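Local coordinates for BH2414 protein (Bacillus halodurans, PDB 3ON1), which is of unknown function but belongs to the L7Ae/L30e/S12e/Gadd45 family and so may bind RNA, as ribosomal members of that family do, at residues L37-D43 with V63-R69; R17-E23 with R81-K87. All coordinates share one frame; numbering follows the deposited sequence. Where two conformers were deposited one is given.

Leaving helix 5-15, the chain enters 17-23, whose partner, 81-87, comes only near the C-terminal end. Helix 23-31 follows, then strand 37-41, helix 46-59 and strand 63-66. Here interaction 1 closes a short loop, a parallel pairing across one helix. Helix 69-75 leads on to 81-87, where interaction 2 closes the long loop begun at 17-23, so interaction 1 is nested inside it. The two contacts meet in one sheet, with strand 83-86 beside strand 37-41 and a probable hydrogen bond from Ile39 N to Ile84 O (2.8 Å). Together they tie both edge strands, 19-21 and 63-66, to the central pair.

Interaction 1 of 2, residues L37-D43 with V63-R69; sequences LVILSSD and VKVVGNR
Val38 pairs with Val63, Ile39 with Lys64 and Leu40 with Val65 in two parallel strands, 37-41 and 63-66, whose axes come within 4.7 Å at an angle of 24°. Three backbone bonds join them: Lys64 N to Val38 O, Leu40 N to Lys64 O and Val66 N to Leu40 O. The side chains of Val38, Leu40, Val63 and Val65 share one face. There the CD1 branch of Leu40 lies 3.6 Å from CG1 of Val63 and also meets CG2 of Val65. Helix 46-59 covers this face, with Leu52 on Leu40 and Cys56 on Val38 and Val63. Ile39 and Lys64 point to the other face, and Ile39 CG2 meets Val66 CG2 at 3.6 Å. Leu37 CD1 touches Lys64 CG, the side chains crossing at about a right angle. The bent lysine chain carries NZ to a salt bridge with Asp100 of helix 89-100.

Toward the C-terminal ends the contact turns polar. Ser42 N bonds to Val66 O at 3.2 Å, coming from above the carbonyl plane. Water 1 links Ser42 OG to Gly67 O. Ser41 OG, anti to its own N (chi1 174°), accepts from Asp43 N at 3.0 Å and forms an ST turn. In one of its two conformers Asp43 OD1 takes the N-H of Arg69 at 3.2 Å, on its anti side and 27° out of the carboxylate plane. There OD1 also touches Asn68 CB, carboxylate and amide side by side with planes nearly parallel. Asn68 OD1 accepts from Met71 N and so N-caps helix 69-75. The bent Arg69 side chain brings NH2 to a weak bond with Asp43 O. This is the right-handed beta-alpha-beta crossover of strand 37-41, helix 46-59 and strand 63-66, part of the alpha-beta-alpha sandwich of the L7Ae family.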
loop_
_atom_site.group_PDB
_atom_site.type_symbol
_atom_site.label_atom_id
_atom_site.label_comp_id
_atom_site.label_asym_id
_atom_site.label_seq_id
_atom_site.Cartn_x
_atom_site.Cartn_y
_atom_site.Cartn_z
ATOM N N LEU A 37 -5.891 3.279 1.479
ATOM C CA LEU A 37 -5.008 2.416 2.266
ATOM C C LEU A 37 -3.603 2.545 1.722
ATOM O O LEU A 37 -3.403 2.569 0.505
ATOM C CB LEU A 37 -5.448 0.941 2.209
ATOM C CG LEU A 37 -4.498 -0.134 2.772
ATOM C CD1 LEU A 37 -4.369 -0.058 4.294
ATOM C CD2 LEU A 37 -4.958 -1.521 2.376
ATOM N N VAL A 38 -2.633 2.626 2.626
ATOM C CA VAL A 38 -1.228 2.575 2.239
ATOM C C VAL A 38 -0.600 1.316 2.820
ATOM O O VAL A 38 -0.773 1.006 3.994
ATOM C CB VAL A 38 -0.466 3.847 2.681
ATOM C CG1 VAL A 38 1.036 3.696 2.446
ATOM C CG2 VAL A 38 -1.005 5.059 1.921
ATOM N N ILE A 39 0.090 0.576 1.961
ATOM C CA ILE A 39 0.859 -0.590 2.373
ATOM C C ILE A 39 2.337 -0.261 2.244
ATOM O O ILE A 39 2.799 0.137 1.175
ATOM C CB ILE A 39 0.488 -1.835 1.541
ATOM C CG1 ILE A 39 -0.953 -2.259 1.852
ATOM C CG2 ILE A 39 1.467 -2.983 1.819
ATOM C CD1 ILE A 39 -1.553 -3.245 0.853
ATOM N N LEU A 40 3.061 -0.409 3.349
ATOM C CA LEU A 40 4.493 -0.139 3.377
ATOM C C LEU A 40 5.244 -1.435 3.575
ATOM O O LEU A 40 4.893 -2.225 4.441
ATOM C CB LEU A 40 4.840 0.783 4.544
ATOM C CG LEU A 40 4.493 2.263 4.522
ATOM C CD1 LEU A 40 4.803 2.844 5.886
ATOM C CD2 LEU A 40 5.299 2.962 3.448
ATOM N N SER A 41 6.288 -1.649 2.781
ATOM C CA SER A 41 7.176 -2.780 3.003
ATOM C C SER A 41 7.843 -2.671 4.368
ATOM O O SER A 41 8.237 -1.572 4.779
ATOM C CB SER A 41 8.257 -2.824 1.925
ATOM O OG SER A 41 9.190 -3.849 2.217
ATOM N N SER A 42 7.989 -3.802 5.060
ATOM C CA SER A 42 8.778 -3.832 6.301
ATOM C C SER A 42 10.214 -3.339 6.089
ATOM O O SER A 42 10.853 -2.855 7.029
ATOM C CB SER A 42 8.797 -5.231 6.913
ATOM O OG SER A 42 7.491 -5.650 7.266
ATOM N N ASP A 43 10.678 -3.460 4.843
ATOM C CA ASP A 43 12.019 -3.064 4.403
ATOM C C ASP A 43 12.195 -1.580 4.199
ATOM O O ASP A 43 13.327 -1.096 4.118
ATOM C CB ASP A 43 12.328 -3.718 3.063
ATOM C CG ASP A 43 12.671 -5.155 3.202
ATOM O OD1 ASP A 43 12.438 -5.905 2.237
ATOM O OD2 ASP A 43 13.174 -5.532 4.280
ATOM N N VAL A 63 -2.493 2.634 7.476
ATOM C CA VAL A 63 -1.185 2.251 6.955
ATOM C C VAL A 63 -0.834 0.894 7.539
ATOM O O VAL A 63 -0.879 0.702 8.763
ATOM C CB VAL A 63 -0.070 3.256 7.346
ATOM C CG1 VAL A 63 1.289 2.798 6.802
ATOM C CG2 VAL A 63 -0.383 4.644 6.841
ATOM N N LYS A 64 -0.485 -0.043 6.669
ATOM C CA LYS A 64 -0.013 -1.349 7.113
ATOM C C LYS A 64 1.456 -1.484 6.769
ATOM O O LYS A 64 1.889 -1.064 5.697
ATOM C CB LYS A 64 -0.817 -2.495 6.477
ATOM C CG LYS A 64 -2.321 -2.416 6.703
ATOM C CD LYS A 64 -2.687 -2.449 8.176
ATOM C CE LYS A 64 -4.140 -2.058 8.371
ATOM N NZ LYS A 64 -4.459 -1.880 9.818
ATOM N N VAL A 65 2.223 -2.047 7.694
ATOM C CA VAL A 65 3.626 -2.345 7.440
ATOM C C VAL A 65 3.764 -3.861 7.377
ATOM O O VAL A 65 3.609 -4.542 8.388
ATOM C CB VAL A 65 4.555 -1.733 8.514
ATOM C CG1 VAL A 65 6.016 -2.083 8.215
ATOM C CG2 VAL A 65 4.362 -0.224 8.577
ATOM N N VAL A 66 4.029 -4.380 6.181
ATOM C CA VAL A 66 3.991 -5.827 5.931
ATOM C C VAL A 66 4.998 -6.298 4.889
ATOM O O VAL A 66 5.467 -5.511 4.062
ATOM C CB VAL A 66 2.584 -6.297 5.467
ATOM C CG1 VAL A 66 1.610 -6.342 6.622
ATOM C CG2 VAL A 66 2.060 -5.433 4.333
ATOM N N GLY A 67 5.304 -7.593 4.931
ATOM C CA GLY A 67 6.088 -8.266 3.896
ATOM C C GLY A 67 7.491 -7.735 3.719
ATOM O O GLY A 67 8.139 -7.338 4.673
ATOM N N ASN A 68 7.968 -7.775 2.484
ATOM C CA ASN A 68 9.222 -7.148 2.110
ATOM C C ASN A 68 9.051 -6.628 0.689
ATOM O O ASN A 68 8.013 -6.877 0.062
ATOM C CB ASN A 68 10.398 -8.124 2.244
ATOM C CG ASN A 68 10.255 -9.337 1.357
ATOM O OD1 ASN A 68 9.864 -9.222 0.199
ATOM N ND2 ASN A 68 10.577 -10.510 1.892
ATOM N N ARG A 69 10.040 -5.903 0.179
ATOM C CA ARG A 69 9.875 -5.253 -1.121
ATOM C C ARG A 69 9.818 -6.244 -2.288
ATOM O O ARG A 69 9.199 -5.958 -3.312
ATOM C CB ARG A 69 10.916 -4.150 -1.344
ATOM C CG ARG A 69 12.357 -4.623 -1.473
ATOM C CD ARG A 69 13.292 -3.431 -1.613
ATOM N NE ARG A 69 13.312 -2.639 -0.385
ATOM C CZ ARG A 69 13.917 -1.462 -0.247
ATOM N NH1 ARG A 69 14.547 -0.893 -1.270
ATOM N NH2 ARG A 69 13.869 -0.840 0.919
HETATM O O HOH W 1 6.863 -8.298 7.265
#

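Interaction 2 of 2, residues R17-E23 with R81-K87; sequences RQLLTGE and RVVIGVK
Leu20 and Gly85 form an antiparallel hydrogen-bonded pair, with Leu20 N to Gly85 O at 2.9 Å and Gly85 N to Leu20 O at 2.8 Å. Lys87 N to Gln18 O and Gly22 N to Val83 O extend the pairing at its two ends. Leu19, Ile84 and Val86 share one face, where CD2 of Leu19 touches CG2 of Val86 (3.8 Å) and CG2 of Ile84. Leu20 points to the other, where in one of its two conformers its CG lies 3.7 Å from Lys87 CD, side chains crossing at about a right angle. Waters 2 and 3 each join Lys87 NZ to Arg17 O. Thr21 OG1 sits between N and carbonyl carbon (chi1 68°), where Arg81 NE gives it a bent bond (3.1 Å); OG1 lies 25° out of the guanidinium plane. With an alanine at Arg81, Thr21 OG1 would probably lose this donor, and Thr21 CB the cover of Arg81 CD. Farther out, a Schellman motif at Arg17 ends helix 5-15, and Gly22 holds the N-cap position of helix 23-31. Leu10 of helix 5-15 packs on Leu19 and Ile84, helix 89-100 covers Val86, and helix 23-31 meets Leu20 and Val83. Strand 83-86 lies between strands 19-21 and 37-41.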
loop_
_atom_site.group_PDB
_atom_site.type_symbol
_atom_site.label_atom_id
_atom_site.label_comp_id
_atom_site.label_asym_id
_atom_site.label_seq_id
_atom_site.Cartn_x
_atom_site.Cartn_y
_atom_site.Cartn_z
ATOM N N ARG A 17 -5.842 -1.857 -12.174
ATOM C CA ARG A 17 -5.201 -0.526 -12.181
ATOM C C ARG A 17 -5.631 0.337 -10.999
ATOM O O ARG A 17 -5.794 1.554 -11.119
ATOM C CB ARG A 17 -5.405 0.202 -13.525
ATOM C CG ARG A 17 -4.804 -0.563 -14.697
ATOM C CD ARG A 17 -4.729 0.251 -15.966
ATOM N NE ARG A 17 -4.180 -0.555 -17.055
ATOM C CZ ARG A 17 -3.646 -0.063 -18.169
ATOM N NH1 ARG A 17 -3.566 1.250 -18.360
ATOM N NH2 ARG A 17 -3.180 -0.890 -19.094
ATOM N N GLN A 18 -5.798 -0.305 -9.847
ATOM C CA GLN A 18 -6.258 0.384 -8.646
ATOM C C GLN A 18 -5.127 0.649 -7.661
ATOM O O GLN A 18 -5.375 0.927 -6.490
ATOM C CB GLN A 18 -7.379 -0.410 -7.971
ATOM C CG GLN A 18 -8.640 -0.518 -8.823
ATOM C CD GLN A 18 -9.160 0.847 -9.228
ATOM O OE1 GLN A 18 -9.451 1.678 -8.372
ATOM N NE2 GLN A 18 -9.244 1.098 -10.533
ATOM N N LEU A 19 -3.888 0.566 -8.137
ATOM C CA LEU A 19 -2.733 0.836 -7.280
ATOM C C LEU A 19 -1.831 1.930 -7.816
ATOM O O LEU A 19 -1.704 2.114 -9.036
ATOM C CB LEU A 19 -1.889 -0.429 -7.090
ATOM C CG LEU A 19 -2.568 -1.682 -6.538
ATOM C CD1 LEU A 19 -1.536 -2.797 -6.504
ATOM C CD2 LEU A 19 -3.116 -1.457 -5.149
ATOM N N LEU A 20 -1.223 2.658 -6.878
ATOM C CA LEU A 20 -0.130 3.586 -7.144
ATOM C C LEU A 20 1.084 3.115 -6.353
ATOM O O LEU A 20 0.932 2.482 -5.308
ATOM C CB LEU A 20 -0.512 5.001 -6.708
ATOM C CG LEU A 20 -1.571 5.682 -7.572
ATOM C CD1 LEU A 20 -1.930 7.048 -7.013
ATOM C CD2 LEU A 20 -1.084 5.802 -9.006
ATOM N N THR A 21 2.287 3.396 -6.851
ATOM C CA THR A 21 3.484 3.093 -6.081
ATOM C C THR A 21 4.427 4.275 -6.050
ATOM O O THR A 21 4.332 5.180 -6.887
ATOM C CB THR A 21 4.232 1.841 -6.609
ATOM O OG1 THR A 21 4.792 2.105 -7.903
ATOM C CG2 THR A 21 3.298 0.627 -6.671
ATOM N N GLY A 22 5.337 4.253 -5.084
ATOM C CA GLY A 22 6.339 5.303 -4.952
ATOM C C GLY A 22 5.958 6.273 -3.863
ATOM O O GLY A 22 4.816 6.722 -3.794
ATOM N N GLU A 23 6.924 6.595 -3.012
ATOM C CA GLU A 23 6.687 7.441 -1.856
ATOM C C GLU A 23 6.016 8.777 -2.206
ATOM O O GLU A 23 4.983 9.108 -1.630
ATOM C CB GLU A 23 7.994 7.671 -1.102
ATOM C CG GLU A 23 7.843 8.426 0.197
ATOM C CD GLU A 23 9.168 8.625 0.900
ATOM O OE1 GLU A 23 10.127 7.885 0.601
ATOM O OE2 GLU A 23 9.245 9.520 1.756
ATOM N N ARG A 81 8.773 -3.282 -4.727
ATOM C CA ARG A 81 8.042 -2.063 -4.370
ATOM C C ARG A 81 8.069 -1.847 -2.866
ATOM O O ARG A 81 7.992 -2.806 -2.098
ATOM C CB ARG A 81 6.591 -2.112 -4.875
ATOM C CG ARG A 81 6.423 -1.938 -6.389
ATOM C CD ARG A 81 6.956 -0.598 -6.862
ATOM N NE ARG A 81 6.677 -0.373 -8.280
ATOM C CZ ARG A 81 7.478 -0.747 -9.274
ATOM N NH1 ARG A 81 8.621 -1.368 -9.020
ATOM N NH2 ARG A 81 7.134 -0.492 -10.529
ATOM N N VAL A 82 8.213 -0.596 -2.425
ATOM C CA VAL A 82 8.191 -0.300 -0.983
ATOM C C VAL A 82 6.931 0.429 -0.514
ATOM O O VAL A 82 6.479 0.220 0.612
ATOM C CB VAL A 82 9.448 0.471 -0.491
ATOM C CG1 VAL A 82 10.626 -0.474 -0.355
ATOM C CG2 VAL A 82 9.781 1.619 -1.420
ATOM N N VAL A 83 6.371 1.287 -1.362
ATOM C CA VAL A 83 5.186 2.054 -0.963
ATOM C C VAL A 83 4.082 1.838 -1.981
ATOM O O VAL A 83 4.257 2.133 -3.160
ATOM C CB VAL A 83 5.484 3.575 -0.859
ATOM C CG1 VAL A 83 4.237 4.329 -0.391
ATOM C CG2 VAL A 83 6.664 3.850 0.059
ATOM N N ILE A 84 2.949 1.323 -1.508
ATOM C CA ILE A 84 1.787 1.089 -2.353
ATOM C C ILE A 84 0.587 1.836 -1.792
ATOM O O ILE A 84 0.297 1.754 -0.596
ATOM C CB ILE A 84 1.457 -0.421 -2.466
ATOM C CG1 ILE A 84 2.634 -1.166 -3.103
ATOM C CG2 ILE A 84 0.145 -0.641 -3.247
ATOM C CD1 ILE A 84 2.498 -2.685 -3.108
ATOM N N GLY A 85 -0.097 2.566 -2.664
ATOM C CA GLY A 85 -1.366 3.208 -2.314
ATOM C C GLY A 85 -2.524 2.558 -3.048
ATOM O O GLY A 85 -2.457 2.338 -4.262
ATOM N N VAL A 86 -3.589 2.249 -2.317
ATOM C CA VAL A 86 -4.754 1.581 -2.895
ATOM C C VAL A 86 -5.858 2.602 -3.197
ATOM O O VAL A 86 -6.302 3.339 -2.305
ATOM C CB VAL A 86 -5.259 0.449 -1.965
ATOM C CG1 VAL A 86 -6.401 -0.329 -2.624
ATOM C CG2 VAL A 86 -4.116 -0.487 -1.613
ATOM N N LYS A 87 -6.298 2.628 -4.453
ATOM C CA LYS A 87 -7.204 3.669 -4.957
ATOM C C LYS A 87 -8.672 3.285 -4.903
ATOM O O LYS A 87 -9.548 4.112 -5.195
ATOM C CB LYS A 87 -6.847 4.051 -6.397
ATOM C CG LYS A 87 -5.438 4.595 -6.576
ATOM C CD LYS A 87 -5.265 5.324 -7.899
ATOM C CE LYS A 87 -5.488 4.413 -9.082
ATOM N NZ LYS A 87 -5.019 5.054 -10.341
HETATM O O HOH W 2 -6.894 3.562 -12.582
HETATM O O HOH W 3 -3.287 3.386 -11.741
HETATM O O HOH W 4 -9.724 4.341 -8.661
#